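Side-chain contacts in Apc35852 (Geobacillus stearothermophilus, PDB 1U9C), which is of unknown function but belongs to the DJ-1/PfpI family, whose members include proteins described as chaperones and cysteine proteases: residues Y35-F38 / Q39-G42; A80-S83 / K84-H88; V114-Q117 / F118-G122; V216-A219 / L220-R223. All coordinates share one frame; numbering follows the deposited sequence.

Contact 1: residues Y35-F38 / Q39-G42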
loop_
_atom_site.group_PDB
_atom_site.type_symbol
_atom_site.label_atom_id
_atom_site.label_comp_id
_atom_site.label_asym_id
_atom_site.label_seq_id
_atom_site.Cartn_x
_atom_site.Cartn_y
_atom_site.Cartn_z
ATOM N N TYR A 35 -6.893 7.330 -4.702
ATOM C CA TYR A 35 -6.652 8.785 -4.755
ATOM C C TYR A 35 -7.971 9.494 -5.135
ATOM O O TYR A 35 -8.352 10.463 -4.456
ATOM C CB TYR A 35 -5.565 9.068 -5.802
ATOM C CG TYR A 35 -5.212 10.550 -5.984
ATOM C CD1 TYR A 35 -4.334 11.140 -5.153
ATOM C CD2 TYR A 35 -5.762 11.297 -6.992
ATOM C CE1 TYR A 35 -3.994 12.471 -5.304
ATOM C CE2 TYR A 35 -5.391 12.651 -7.143
ATOM C CZ TYR A 35 -4.502 13.173 -6.297
ATOM O OH TYR A 35 -4.139 14.521 -6.449
ATOM N N LEU A 36 -8.651 9.005 -6.145
ATOM C CA LEU A 36 -9.891 9.648 -6.598
ATOM C C LEU A 36 -10.953 9.545 -5.493
ATOM O O LEU A 36 -11.689 10.523 -5.238
ATOM C CB LEU A 36 -10.402 8.977 -7.897
ATOM C CG LEU A 36 -11.735 9.416 -8.502
ATOM C CD1 LEU A 36 -11.614 10.866 -8.909
ATOM C CD2 LEU A 36 -12.196 8.565 -9.671
ATOM N N VAL A 37 -11.130 8.384 -4.841
ATOM C CA VAL A 37 -12.055 8.238 -3.723
ATOM C C VAL A 37 -11.775 9.275 -2.652
ATOM O O VAL A 37 -12.701 9.978 -2.164
ATOM C CB VAL A 37 -12.007 6.778 -3.123
ATOM C CG1 VAL A 37 -12.727 6.685 -1.737
ATOM C CG2 VAL A 37 -12.591 5.747 -4.094
ATOM N N PHE A 38 -10.504 9.401 -2.250
ATOM C CA PHE A 38 -10.162 10.353 -1.196
ATOM C C PHE A 38 -10.368 11.813 -1.615
ATOM O O PHE A 38 -10.879 12.624 -0.838
ATOM C CB PHE A 38 -8.718 10.108 -0.720
ATOM C CG PHE A 38 -8.466 8.728 -0.165
ATOM C CD1 PHE A 38 -9.422 8.013 0.527
ATOM C CD2 PHE A 38 -7.228 8.140 -0.350
ATOM C CE1 PHE A 38 -9.170 6.764 1.016
ATOM C CE2 PHE A 38 -6.990 6.886 0.146
ATOM C CZ PHE A 38 -7.961 6.205 0.828
ATOM N N GLN A 39 -9.987 12.140 -2.842
ATOM C CA GLN A 39 -10.256 13.493 -3.354
ATOM C C GLN A 39 -11.762 13.772 -3.370
ATOM O O GLN A 39 -12.156 14.902 -2.966
ATOM C CB GLN A 39 -9.651 13.637 -4.763
ATOM C CG GLN A 39 -8.171 13.696 -4.767
ATOM C CD GLN A 39 -7.656 14.927 -4.096
ATOM O OE1 GLN A 39 -6.876 14.876 -3.150
ATOM N NE2 GLN A 39 -8.176 16.053 -4.526
ATOM N N GLU A 40 -12.613 12.806 -3.777
ATOM C CA GLU A 40 -14.115 12.989 -3.825
ATOM C C GLU A 40 -14.659 13.276 -2.455
ATOM O O GLU A 40 -15.685 13.958 -2.309
ATOM C CB GLU A 40 -14.787 11.702 -4.362
ATOM C CG GLU A 40 -14.692 11.478 -5.871
ATOM C CD GLU A 40 -15.079 10.061 -6.352
ATOM O OE1 GLU A 40 -15.146 9.049 -5.594
ATOM O OE2 GLU A 40 -15.308 9.901 -7.572
ATOM N N LYS A 41 -14.079 12.717 -1.424
ATOM C CA LYS A 41 -14.536 12.941 -0.086
ATOM C C LYS A 41 -14.052 14.268 0.470
ATOM O O LYS A 41 -14.441 14.651 1.591
ATOM C CB LYS A 41 -14.025 11.844 0.864
ATOM C CG LYS A 41 -14.729 10.539 0.778
ATOM C CD LYS A 41 -16.224 10.614 1.183
ATOM C CE LYS A 41 -16.488 10.943 2.625
ATOM N NZ LYS A 41 -17.982 10.895 2.917
ATOM N N GLY A 42 -13.181 14.958 -0.252
ATOM C CA GLY A 42 -12.652 16.229 0.201
ATOM C C GLY A 42 -11.463 16.153 1.127
ATOM O O GLY A 42 -11.122 17.114 1.789
HETATM O O HOH W 1 -15.388 9.105 -2.339
#
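Tyr35 and Gln39, one helical turn apart, meet where CG of the glutamine rests over a face of the phenol ring. This CH-pi contact has Gln39 CG 4.0 Å from the centroid of the Tyr35 ring, shifted somewhat toward the rim. Swinging CG of Tyr35 away from its own N (chi1 179°) lays the ring beside the next turn, and the bend of Gln39 at chi2 (-66°) turns the amide nearly parallel to it, the planes 20° apart. A long side chain with flexible methylenes suits this spot, since its apolar part covers the ring while the amide stays at the exposed surface.

Leu36 and Glu40 repeat the i to i+4 spacing. The glutamate runs extended back along the helix, bringing CG to 3.2 Å from Leu36 O and OE2 to 3.7 Å from Leu36 CG. Water 1 donates to Val37 O at 2.8 Å and more loosely to Glu40 OE1 at 3.3 Å; Val37 O also accepts from Lys41 N at 3.2 Å. Gly42, with positive phi, ends the helix in a Schellman motif, its N bonded to Gln39 O at 2.9 Å. Phe38 and Tyr35 face strand 44-49 through Val45, Val37 packs on helix 209-221, Tyr35 also touches helix 70-75, and Lys41 NZ forms a salt bridge with Glu221 of helix 209-221.

Contact 2: residues A80-S83 / K84-H88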
loop_
_atom_site.group_PDB
_atom_site.type_symbol
_atom_site.label_atom_id
_atom_site.label_comp_id
_atom_site.label_asym_id
_atom_site.label_seq_id
_atom_site.Cartn_x
_atom_site.Cartn_y
_atom_site.Cartn_z
ATOM N N ALA A 80 6.278 13.861 -3.557
ATOM C CA ALA A 80 7.146 14.230 -2.445
ATOM C C ALA A 80 8.023 13.050 -2.054
ATOM O O ALA A 80 7.612 11.906 -2.162
ATOM C CB ALA A 80 6.309 14.667 -1.270
ATOM N N ARG A 81 9.223 13.309 -1.549
ATOM C CA ARG A 81 10.062 12.273 -1.037
ATOM C C ARG A 81 9.668 11.993 0.393
ATOM O O ARG A 81 9.735 12.873 1.244
ATOM C CB ARG A 81 11.497 12.742 -1.096
ATOM C CG ARG A 81 12.499 11.746 -0.622
ATOM C CD ARG A 81 13.940 12.176 -0.899
ATOM N NE ARG A 81 14.301 13.458 -0.313
ATOM C CZ ARG A 81 14.880 13.609 0.878
ATOM N NH1 ARG A 81 15.191 12.555 1.613
ATOM N NH2 ARG A 81 15.190 14.827 1.339
ATOM N N LEU A 82 9.337 10.755 0.722
ATOM C CA LEU A 82 8.896 10.429 2.050
ATOM C C LEU A 82 9.960 10.846 3.074
ATOM O O LEU A 82 11.110 10.552 2.915
ATOM C CB LEU A 82 8.696 8.929 2.166
ATOM C CG LEU A 82 8.104 8.413 3.470
ATOM C CD1 LEU A 82 6.728 8.924 3.654
ATOM C CD2 LEU A 82 8.243 6.921 3.525
ATOM N N SER A 83 9.494 11.420 4.164
ATOM C CA SER A 83 10.344 11.902 5.302
ATOM C C SER A 83 9.796 11.350 6.592
ATOM O O SER A 83 8.625 11.074 6.733
ATOM C CB SER A 83 10.259 13.430 5.345
ATOM O OG SER A 83 10.832 13.988 6.482
ATOM N N LYS A 84 10.668 11.299 7.616
ATOM C CA LYS A 84 10.176 11.032 8.978
ATOM C C LYS A 84 9.193 12.086 9.481
ATOM O O LYS A 84 8.321 11.773 10.281
ATOM C CB LYS A 84 11.317 10.835 9.949
ATOM C CG LYS A 84 12.113 9.612 9.648
ATOM C CD LYS A 84 13.147 9.263 10.730
ATOM C CE LYS A 84 13.891 7.967 10.337
ATOM N NZ LYS A 84 15.149 7.781 11.104
ATOM N N ASP A 85 9.235 13.290 8.910
ATOM C CA ASP A 85 8.237 14.329 9.213
ATOM C C ASP A 85 6.799 13.869 8.870
ATOM O O ASP A 85 5.817 14.300 9.436
ATOM C CB ASP A 85 8.560 15.642 8.464
ATOM C CG ASP A 85 9.821 16.312 8.936
ATOM O OD1 ASP A 85 10.278 15.991 10.046
ATOM O OD2 ASP A 85 10.408 17.180 8.252
ATOM N N ASP A 86 6.688 13.004 7.866
ATOM C CA ASP A 86 5.366 12.446 7.457
ATOM C C ASP A 86 4.774 11.456 8.429
ATOM O O ASP A 86 3.648 10.975 8.224
ATOM C CB ASP A 86 5.467 11.806 6.086
ATOM C CG ASP A 86 5.851 12.797 5.021
ATOM O OD1 ASP A 86 5.330 13.946 4.955
ATOM O OD2 ASP A 86 6.682 12.449 4.129
ATOM N N ALA A 87 5.511 11.183 9.544
ATOM C CA ALA A 87 4.999 10.308 10.584
ATOM C C ALA A 87 3.884 10.932 11.372
ATOM O O ALA A 87 3.146 10.204 12.028
ATOM C CB ALA A 87 6.096 9.915 11.542
ATOM N N HIS A 88 3.716 12.258 11.276
ATOM C CA HIS A 88 2.703 12.962 12.018
ATOM C C HIS A 88 1.972 13.927 11.103
ATOM O O HIS A 88 2.461 14.276 10.008
ATOM C CB HIS A 88 3.355 13.678 13.205
ATOM C CG HIS A 88 3.960 12.720 14.190
ATOM N ND1 HIS A 88 5.309 12.443 14.240
ATOM C CD2 HIS A 88 3.373 11.912 15.103
ATOM C CE1 HIS A 88 5.535 11.546 15.193
ATOM N NE2 HIS A 88 4.371 11.205 15.725
HETATM O O HOH W 2 7.712 14.353 2.479
#
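An ST turn opens the short 3-10 segment 84-87, just after strand 80-81 at the edge of the central sheet, and Ser83 and Asp86 brace its start. The serine hydroxyl oxygen accepts the backbone N-H of Asp85, with Ser83 OG 3.0 Å from Asp85 N. Placing OG opposite the backbone N of Ser83 (chi1 170°) turns it beside the carbonyl carbon and over the start of the segment. Serine suits the place because its short side chain delivers an acceptor to an amide at the first turn.

The aspartate answers in the other direction: while OG serves Asp85, the Asp86 carboxylate returns a bond to the N-H of Ser83, with Ser83 N 3.0 Å from Asp86 OD2. The donor approaches OD2 from above the carboxylate plane, 36° out of it. Asp86 N in turn reaches Ser83 O at 3.0 Å, which closes the turn through the backbone as well. Asp86 is buried, and its charge is met by several partners, among them Lys46, which makes a salt bridge to OD1. On the apolar flank, CD1 of Leu82 lies 3.6 Å from Asp86 OD2 as the leucine packs against Thr110 and Leu111 of helix 109-120. Lys84 NZ forms a salt bridge with Glu109, and the lysine makes a cation-pi contact with Tyr113. Water 2 joins the strand end to the carboxylate, donating to Arg81 O at 2.8 Å and to Asp86 OD2 at 2.7 Å.

Contact 3: residues V114-Q117 / F118-G122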
loop_
_atom_site.group_PDB
_atom_site.type_symbol
_atom_site.label_atom_id
_atom_site.label_comp_id
_atom_site.label_asym_id
_atom_site.label_seq_id
_atom_site.Cartn_x
_atom_site.Cartn_y
_atom_site.Cartn_z
ATOM N N VAL A 114 7.735 5.693 9.954
ATOM C CA VAL A 114 6.417 6.229 9.723
ATOM C C VAL A 114 5.338 5.253 10.120
ATOM O O VAL A 114 4.424 5.657 10.872
ATOM C CB VAL A 114 6.300 6.691 8.252
ATOM C CG1 VAL A 114 4.889 7.063 7.965
ATOM C CG2 VAL A 114 7.201 7.888 7.996
ATOM N N LEU A 115 5.377 3.996 9.708
ATOM C CA LEU A 115 4.325 3.039 10.014
ATOM C C LEU A 115 4.306 2.813 11.532
ATOM O O LEU A 115 3.224 2.684 12.099
ATOM C CB LEU A 115 4.554 1.730 9.285
ATOM C CG LEU A 115 4.243 1.792 7.796
ATOM C CD1 LEU A 115 4.827 0.634 7.088
ATOM C CD2 LEU A 115 2.739 1.878 7.546
ATOM N N GLN A 116 5.462 2.765 12.165
ATOM C CA GLN A 116 5.484 2.622 13.634
ATOM C C GLN A 116 4.724 3.730 14.315
ATOM O O GLN A 116 3.916 3.482 15.259
ATOM C CB GLN A 116 6.923 2.611 14.118
ATOM C CG GLN A 116 7.094 2.593 15.670
ATOM C CD GLN A 116 8.487 2.310 16.105
ATOM O OE1 GLN A 116 9.160 3.154 16.715
ATOM N NE2 GLN A 116 8.931 1.103 15.853
ATOM N N GLN A 117 4.942 4.966 13.890
ATOM C CA GLN A 117 4.239 6.065 14.526
ATOM C C GLN A 117 2.749 6.033 14.271
ATOM O O GLN A 117 1.920 6.309 15.177
ATOM C CB GLN A 117 4.825 7.392 14.088
ATOM C CG GLN A 117 6.203 7.564 14.547
ATOM C CD GLN A 117 6.306 7.690 16.071
ATOM O OE1 GLN A 117 5.625 8.526 16.637
ATOM N NE2 GLN A 117 7.078 6.849 16.689
ATOM N N PHE A 118 2.340 5.757 13.028
ATOM C CA PHE A 118 0.918 5.589 12.762
ATOM C C PHE A 118 0.291 4.543 13.667
ATOM O O PHE A 118 -0.806 4.749 14.200
ATOM C CB PHE A 118 0.634 5.248 11.279
ATOM C CG PHE A 118 0.537 6.475 10.374
ATOM C CD1 PHE A 118 1.683 7.140 10.000
ATOM C CD2 PHE A 118 -0.632 6.883 9.862
ATOM C CE1 PHE A 118 1.613 8.220 9.108
ATOM C CE2 PHE A 118 -0.708 7.996 8.998
ATOM C CZ PHE A 118 0.436 8.618 8.622
ATOM N N ALA A 119 0.965 3.413 13.837
ATOM C CA ALA A 119 0.473 2.303 14.671
ATOM C C ALA A 119 0.402 2.750 16.148
ATOM O O ALA A 119 -0.653 2.649 16.823
ATOM C CB ALA A 119 1.335 1.076 14.486
ATOM N N GLU A 120 1.492 3.343 16.601
ATOM C CA GLU A 120 1.557 3.831 17.987
ATOM C C GLU A 120 0.463 4.812 18.277
ATOM O O GLU A 120 0.022 4.924 19.434
ATOM C CB GLU A 120 2.866 4.598 18.219
ATOM C CG GLU A 120 4.111 3.748 18.270
ATOM C CD GLU A 120 4.288 3.083 19.588
ATOM O OE1 GLU A 120 4.611 1.856 19.533
ATOM O OE2 GLU A 120 4.155 3.803 20.641
ATOM N N ASP A 121 0.056 5.571 17.267
ATOM C CA ASP A 121 -0.859 6.669 17.463
ATOM C C ASP A 121 -2.324 6.365 17.128
ATOM O O ASP A 121 -3.155 7.265 17.151
ATOM C CB ASP A 121 -0.411 7.902 16.665
ATOM C CG ASP A 121 0.964 8.403 17.113
ATOM O OD1 ASP A 121 1.452 8.031 18.219
ATOM O OD2 ASP A 121 1.660 9.162 16.395
ATOM N N GLY A 122 -2.622 5.107 16.795
ATOM C CA GLY A 122 -3.996 4.681 16.593
ATOM C C GLY A 122 -4.596 5.167 15.285
ATOM O O GLY A 122 -5.775 5.195 15.174
HETATM O O HOH W 3 3.892 8.420 18.927
#
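Phe118 overlaps Val114 one turn back: the two side chains lie side by side and point the same way, with Val114 CG1 3.7 Å from Phe118 CE1. The ring edge also faces the backbone, and Val114 O sits in the ring plane 3.2 Å from Phe118 CD1. That same oxygen accepts Phe118 N at 3.0 Å. A branched valine and a flat phenylalanine suit this side of the helix because both are buried: Val114 and Phe118 pack on Ile93, and Phe118 also on Ile125 of the sheet and on Phe90 of a loop.

Helix 109-120 ends here in a Schellman motif: Gly122 takes up positive phi, a conformation glycine adopts readily, and its N bonds to Ala119 O at 3.1 Å. Just before it, Asp121 N donates to Gln117 O at 2.9 Å.

On the solvent-facing side, the chain of Gln117 is bent at chi2 (-67°), which swings its amide toward the helix end. The Gln117 amide and the Asp121 carboxylate stand almost perpendicular, 81° apart, and are joined through water 3, which donates to Gln117 OE1 at 2.9 Å and to Asp121 OD1 at 2.6 Å. Gln117 OE1 also has a weak hydrogen bond from His88 NE2. Gln116 and Glu120 run alongside each other with their CG atoms 4.1 Å apart; their polar ends turn instead to Thr139 O and Lys141 N.

Contact 4: residues V216-A219 / L220-R223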
loop_
_atom_site.group_PDB
_atom_site.type_symbol
_atom_site.label_atom_id
_atom_site.label_comp_id
_atom_site.label_asym_id
_atom_site.label_seq_id
_atom_site.Cartn_x
_atom_site.Cartn_y
_atom_site.Cartn_z
ATOM N N VAL A 216 -11.196 2.689 4.398
ATOM C CA VAL A 216 -10.488 3.848 4.972
ATOM C C VAL A 216 -11.463 4.961 5.200
ATOM O O VAL A 216 -11.482 5.564 6.258
ATOM C CB VAL A 216 -9.290 4.242 4.107
ATOM C CG1 VAL A 216 -8.661 5.512 4.594
ATOM C CG2 VAL A 216 -8.282 3.086 4.078
ATOM N N VAL A 217 -12.282 5.257 4.209
ATOM C CA VAL A 217 -13.273 6.322 4.334
ATOM C C VAL A 217 -14.206 6.065 5.523
ATOM O O VAL A 217 -14.452 6.940 6.317
ATOM C CB VAL A 217 -14.130 6.479 3.004
ATOM C CG1 VAL A 217 -15.331 7.381 3.212
ATOM C CG2 VAL A 217 -13.261 6.983 1.871
ATOM N N ALA A 218 -14.673 4.818 5.656
ATOM C CA ALA A 218 -15.569 4.490 6.767
ATOM C C ALA A 218 -14.892 4.702 8.112
ATOM O O ALA A 218 -15.467 5.314 9.011
ATOM C CB ALA A 218 -16.025 3.025 6.701
ATOM N N ALA A 219 -13.641 4.217 8.237
ATOM C CA ALA A 219 -12.901 4.440 9.476
ATOM C C ALA A 219 -12.676 5.929 9.776
ATOM O O ALA A 219 -12.774 6.356 10.936
ATOM C CB ALA A 219 -11.589 3.712 9.432
ATOM N N LEU A 220 -12.397 6.756 8.758
ATOM C CA LEU A 220 -12.234 8.186 8.973
ATOM C C LEU A 220 -13.553 8.868 9.342
ATOM O O LEU A 220 -13.607 9.758 10.197
ATOM C CB LEU A 220 -11.609 8.796 7.714
ATOM C CG LEU A 220 -10.157 8.437 7.484
ATOM C CD1 LEU A 220 -9.734 8.940 6.130
ATOM C CD2 LEU A 220 -9.292 9.070 8.544
ATOM N N GLU A 221 -14.647 8.422 8.739
ATOM C CA GLU A 221 -15.979 8.956 9.060
ATOM C C GLU A 221 -16.318 8.773 10.540
ATOM O O GLU A 221 -16.968 9.599 11.142
ATOM C CB GLU A 221 -17.025 8.240 8.159
ATOM C CG GLU A 221 -17.076 8.762 6.723
ATOM C CD GLU A 221 -17.988 7.955 5.809
ATOM O OE1 GLU A 221 -18.383 6.810 6.181
ATOM O OE2 GLU A 221 -18.253 8.430 4.674
ATOM N N GLU A 222 -15.888 7.649 11.133
ATOM C CA GLU A 222 -16.093 7.360 12.535
ATOM C C GLU A 222 -15.414 8.342 13.475
ATOM O O GLU A 222 -15.793 8.471 14.606
ATOM C CB GLU A 222 -15.600 5.946 12.817
ATOM C CG GLU A 222 -16.480 4.855 12.199
ATOM C CD GLU A 222 -15.788 3.501 12.112
ATOM O OE1 GLU A 222 -14.824 3.196 12.874
ATOM O OE2 GLU A 222 -16.179 2.708 11.261
ATOM N N ARG A 223 -14.368 8.986 12.961
ATOM C CA ARG A 223 -13.474 9.828 13.770
ATOM C C ARG A 223 -13.687 11.296 13.480
ATOM O O ARG A 223 -12.867 12.114 13.795
ATOM C CB ARG A 223 -12.032 9.496 13.414
ATOM C CG ARG A 223 -11.682 8.093 13.577
ATOM C CD ARG A 223 -10.342 7.714 13.046
ATOM N NE ARG A 223 -10.328 6.294 13.211
ATOM C CZ ARG A 223 -9.370 5.560 13.593
ATOM N NH1 ARG A 223 -8.152 6.016 13.671
ATOM N NH2 ARG A 223 -9.632 4.290 13.866
#
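Arg223 reaches back over Ala219, and almost the whole length of its side chain passes the alanine carbonyl. CB starts 4.1 Å from Ala219 O, CG comes to 3.3 Å of that oxygen, and CD stays at 3.5 Å. NE then makes a weak hydrogen bond to Ala219 O at 3.3 Å, bent to 125° at the hydrogen. With chi1 at -56° the chain leaves CB on the side of the backbone N, and its extended run from CG to NE carries the guanidinium back alongside the last turn. There NH1 bonds to Gly122 O and NH2 to Asn199 OD1, so arginine suits the site by offering N-H groups to several acceptors at once.

The buried side of the turn is apolar. Leu220 lies alongside Val216, with Leu220 CD1 3.9 Å from Val216 CG1, while Leu220 CG lies 3.4 Å from Val216 O. The small methyl of Ala219 packs on Ile124 of strand 124-127.

Toward the surface, the extended Glu221 crosses Val217 at a slant, with Glu221 OE2 3.4 Å from Val217 CG1. That oxygen has Lys41 as its salt-bridge partner; the next acid, Glu222, pairs with Arg196. An apolar i to i+4 stripe on strand 124-127, with charged groups on the outer side, marks the last turn of an amphipathic helix covering the central sheet of the flavodoxin-like alpha/beta sandwich found in the DJ-1/PfpI family.

Overall arrangement
From the N terminus the four contacts follow in series, each joining neighbouring residues within one continuous run, and none nests within or crosses another. Contact 1 ends helix 28-40 ahead of strand 44-49; contact 2 leads from edge strand 80-81 toward strand 92-95; contact 3 ends helix 109-120 before strand 124-127; contact 4 ends helix 209-221 near the C terminus. Contacts 1 and 4, centres about 13 Å apart, join two helices on one face of the sheet, Phe38 CE1 lying 3.8 Å from Val216 CG1. On the other face contact 2 abuts helix 109-120, Ser83 O lying 3.7 Å from Val114 CG2, while Arg223 links contacts 3 and 4 past the sheet.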